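Local atomic coordinates of glutamate racemase (Bacillus anthracis, PDB entry 2DWU), a protein that belongs to the Asp/Glu/hydantoin racemase family, whose members have two alpha/beta domains with a ligand pocket between them. Residues 56-59 / 60-63; 82-85 / 86-89. One frame throughout, in Å; residues are numbered along the deposited sequence.

Contact 1 (56-59 / 60-63); sequences SFVF and EMVE
Val58 meets Met61 and Val62 on the buried side of helix 51-65, one of the helices packed against the six-stranded parallel sheet. The contacts are loose: Val58 CG2 lies 4.3 Å from Met61 CE, and Val58 CG1 lies 4.4 Å from Val62 CG2. Met61 bends at its last torsion (chi3 -80°), which turns CE back toward the preceding turn, near the Val58 backbone. Four consecutive i to i+4 hydrogen bonds hold the two turns together. The Val62 N to Val58 O bond is 2.9 Å long and lies in the carbonyl plane. In the Glu60 N to Ser56 O bond the donor is tilted 24° from that plane. Glu63 N donates to Phe59 O at 3.1 Å. Glu60 CG also packs against a carbonyl, 3.1 Å from Ser56 O. Beyond CG the Glu60 chain is extended, and its carboxylate forms a salt bridge with Arg43, whose guanidinium also makes a cation-pi contact with Phe57. Leu13 of strand 9-14 packs on Val58, Met61 and Val62. On the more exposed side, a water donates to Phe59 O, with its oxygen 2.9 Å from that atom.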
loop_
_atom_site.group_PDB
_atom_site.type_symbol
_atom_site.label_atom_id
_atom_site.label_comp_id
_atom_site.label_asym_id
_atom_site.label_seq_id
_atom_site.Cartn_x
_atom_site.Cartn_y
_atom_site.Cartn_z
ATOM N N SER B 56 -17.803 -23.435 3.960
ATOM C CA SER B 56 -17.530 -24.630 4.761
ATOM C C SER B 56 -16.116 -25.146 4.509
ATOM O O SER B 56 -15.425 -25.534 5.450
ATOM C CB SER B 56 -18.561 -25.734 4.484
ATOM O OG SER B 56 -18.418 -26.298 3.194
ATOM N N PHE B 57 -15.681 -25.147 3.249
ATOM C CA PHE B 57 -14.325 -25.602 2.926
ATOM C C PHE B 57 -13.246 -24.696 3.528
ATOM O O PHE B 57 -12.175 -25.170 3.937
ATOM C CB PHE B 57 -14.083 -25.634 1.407
ATOM C CG PHE B 57 -14.978 -26.573 0.649
ATOM C CD1 PHE B 57 -15.743 -27.536 1.299
ATOM C CD2 PHE B 57 -14.997 -26.525 -0.745
ATOM C CE1 PHE B 57 -16.517 -28.449 0.566
ATOM C CE2 PHE B 57 -15.766 -27.436 -1.486
ATOM C CZ PHE B 57 -16.523 -28.397 -0.817
ATOM N N VAL B 58 -13.490 -23.390 3.511
ATOM C CA VAL B 58 -12.526 -22.443 4.054
ATOM C C VAL B 58 -12.412 -22.650 5.564
ATOM O O VAL B 58 -11.309 -22.644 6.115
ATOM C CB VAL B 58 -12.948 -20.999 3.736
ATOM C CG1 VAL B 58 -12.113 -20.004 4.558
ATOM C CG2 VAL B 58 -12.756 -20.738 2.214
ATOM N N PHE B 59 -13.539 -22.849 6.233
ATOM C CA PHE B 59 -13.455 -23.076 7.667
ATOM C C PHE B 59 -12.736 -24.377 8.006
ATOM O O PHE B 59 -12.118 -24.481 9.071
ATOM C CB PHE B 59 -14.837 -22.996 8.314
ATOM C CG PHE B 59 -15.205 -21.595 8.725
ATOM C CD1 PHE B 59 -16.000 -20.793 7.904
ATOM C CD2 PHE B 59 -14.677 -21.040 9.890
ATOM C CE1 PHE B 59 -16.260 -19.464 8.227
ATOM C CE2 PHE B 59 -14.929 -19.710 10.226
ATOM C CZ PHE B 59 -15.722 -18.914 9.392
ATOM N N GLU B 60 -12.809 -25.370 7.123
ATOM C CA GLU B 60 -12.078 -26.621 7.328
ATOM C C GLU B 60 -10.570 -26.323 7.210
ATOM O O GLU B 60 -9.770 -26.867 7.954
ATOM C CB GLU B 60 -12.469 -27.675 6.283
ATOM C CG GLU B 60 -13.906 -28.127 6.391
ATOM C CD GLU B 60 -14.207 -29.354 5.557
ATOM O OE1 GLU B 60 -13.408 -29.695 4.649
ATOM O OE2 GLU B 60 -15.263 -29.988 5.806
ATOM N N MET B 61 -10.177 -25.457 6.281
ATOM C CA MET B 61 -8.759 -25.123 6.161
ATOM C C MET B 61 -8.300 -24.318 7.373
ATOM O O MET B 61 -7.162 -24.459 7.815
ATOM C CB MET B 61 -8.465 -24.326 4.870
ATOM C CG MET B 61 -8.475 -25.188 3.621
ATOM S SD MET B 61 -7.897 -24.353 2.151
ATOM C CE MET B 61 -9.371 -23.398 1.659
ATOM N N VAL B 62 -9.169 -23.461 7.899
ATOM C CA VAL B 62 -8.792 -22.669 9.074
ATOM C C VAL B 62 -8.553 -23.606 10.265
ATOM O O VAL B 62 -7.632 -23.387 11.051
ATOM C CB VAL B 62 -9.876 -21.627 9.439
ATOM C CG1 VAL B 62 -9.571 -20.984 10.809
ATOM C CG2 VAL B 62 -9.920 -20.546 8.362
ATOM N N GLU B 63 -9.365 -24.655 10.384
ATOM C CA GLU B 63 -9.198 -25.611 11.476
ATOM C C GLU B 63 -7.842 -26.277 11.374
ATOM O O GLU B 63 -7.198 -26.544 12.394
ATOM C CB GLU B 63 -10.304 -26.678 11.458
ATOM C CG GLU B 63 -11.611 -26.179 12.043
ATOM C CD GLU B 63 -11.428 -25.567 13.429
ATOM O OE1 GLU B 63 -11.000 -26.301 14.349
ATOM O OE2 GLU B 63 -11.703 -24.355 13.595
HETATM O O HOH W 1 -12.758 -23.270 11.671
#

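Contact 2 (82-85 / 86-89); sequences AATL and AALQ
The backbone keeps two i to i+4 bonds here, Leu88 N to Thr84 O and Gln89 N to Leu85 O, both 2.9 Å and nearly straight. Just before this the helix is kinked, and the i to i+4 bonds of Ala86 N to Ala82 O and Ala87 N to Ala83 O are missing. Waters fill in for those bonds. One accepts from Ala87 N, 2.9 Å from its oxygen, and donates weakly to Ala83 O; another joins Ala86 N to Ala82 O in the same way, again with a weak bond to the carbonyl. Among the side chains, Thr84 OG1 sits 3.5 Å from Leu88 CG and 3.8 Å from Ala87 CB in the conformer described here, one of two. Its chi1 of 178° swings the hydroxyl toward these apolar groups. Thr84 CG2 touches Leu88 CD1. Leu85 crosses the Gln89 side chain obliquely, with Leu85 CG 3.8 Å from Gln89 CD. Gln89 CG rests 3.2 Å from Leu85 O. The extended Gln89 chain carries its amide to Val96, where NE2 bonds the backbone O. Helix 78-91 thus tethers to the start of strand 96-98, within the beta-alpha-beta unit of strand 70-75, helix 78-91 and strand 96-98.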
loop_
_atom_site.group_PDB
_atom_site.type_symbol
_atom_site.label_atom_id
_atom_site.label_comp_id
_atom_site.label_asym_id
_atom_site.label_seq_id
_atom_site.Cartn_x
_atom_site.Cartn_y
_atom_site.Cartn_z
ATOM N N ALA B 82 -14.237 -13.589 -1.156
ATOM C CA ALA B 82 -15.556 -13.047 -1.456
ATOM C C ALA B 82 -16.626 -13.767 -0.657
ATOM O O ALA B 82 -17.578 -13.148 -0.161
ATOM C CB ALA B 82 -15.840 -13.180 -2.967
ATOM N N ALA B 83 -16.473 -15.072 -0.501
ATOM C CA ALA B 83 -17.479 -15.826 0.205
ATOM C C ALA B 83 -17.395 -15.850 1.725
ATOM O O ALA B 83 -18.420 -15.917 2.409
ATOM C CB ALA B 83 -17.436 -17.273 -0.292
ATOM N N THR B 84 -16.198 -15.714 2.280
ATOM C CA THR B 84 -16.093 -15.858 3.731
ATOM C C THR B 84 -15.282 -14.862 4.542
ATOM O O THR B 84 -15.208 -14.990 5.767
ATOM C CB THR B 84 -15.554 -17.267 4.065
ATOM O OG1 THR B 84 -15.403 -17.411 5.483
ATOM C CG2 THR B 84 -14.209 -17.473 3.420
ATOM N N LEU B 85 -14.676 -13.871 3.901
ATOM C CA LEU B 85 -13.863 -12.929 4.668
ATOM C C LEU B 85 -14.567 -12.341 5.896
ATOM O O LEU B 85 -13.991 -12.332 6.987
ATOM C CB LEU B 85 -13.334 -11.791 3.787
ATOM C CG LEU B 85 -12.350 -10.859 4.528
ATOM C CD1 LEU B 85 -11.091 -11.577 4.963
ATOM C CD2 LEU B 85 -11.992 -9.702 3.588
ATOM N N ALA B 86 -15.798 -11.879 5.728
ATOM C CA ALA B 86 -16.526 -11.293 6.854
ATOM C C ALA B 86 -16.718 -12.308 7.969
ATOM O O ALA B 86 -16.544 -11.986 9.152
ATOM C CB ALA B 86 -17.888 -10.764 6.393
ATOM N N ALA B 87 -17.065 -13.531 7.595
ATOM C CA ALA B 87 -17.290 -14.584 8.584
ATOM C C ALA B 87 -16.020 -14.895 9.367
ATOM O O ALA B 87 -16.057 -15.108 10.588
ATOM C CB ALA B 87 -17.796 -15.828 7.899
ATOM N N LEU B 88 -14.894 -14.920 8.664
ATOM C CA LEU B 88 -13.613 -15.203 9.297
ATOM C C LEU B 88 -13.160 -14.084 10.231
ATOM O O LEU B 88 -12.674 -14.349 11.329
ATOM C CB LEU B 88 -12.529 -15.435 8.236
ATOM C CG LEU B 88 -12.610 -16.738 7.443
ATOM C CD1 LEU B 88 -11.583 -16.712 6.318
ATOM C CD2 LEU B 88 -12.373 -17.915 8.363
ATOM N N GLN B 89 -13.319 -12.839 9.800
ATOM C CA GLN B 89 -12.885 -11.713 10.609
ATOM C C GLN B 89 -13.694 -11.651 11.893
ATOM O O GLN B 89 -13.182 -11.234 12.933
ATOM C CB GLN B 89 -13.006 -10.412 9.814
ATOM C CG GLN B 89 -12.050 -10.401 8.625
ATOM C CD GLN B 89 -12.070 -9.104 7.841
ATOM O OE1 GLN B 89 -13.129 -8.500 7.636
ATOM N NE2 GLN B 89 -10.893 -8.681 7.373
HETATM O O HOH W 2 -17.508 -12.345 3.041
HETATM O O HOH W 3 -18.458 -13.973 5.097
#

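Contacts 1 and 2 lie on neighbouring helices, 51-65 and 78-91, with centres about 11 Å apart. The helices pack directly through these residues. For the Thr84 conformer described, Val58 CG1 meets Thr84 CG2 at 3.5 Å. Val62 CG2 meets Leu88 CD2 at 3.6 Å. The Phe59 ring reaches both Thr84 and Leu88, with CE1 3.5 Å from Thr84 OG1 in that same conformer and CE2 3.6 Å from Leu88 CD2. Neither contact supplies a residue of the D-glutamic acid pocket. The side chains of Met61 and Thr84 are about 9 and 11 Å from that ligand. Met61 touches Tyr46 of the pocket, and helix 78-91 begins at the pocket residues Asn78 and Thr79.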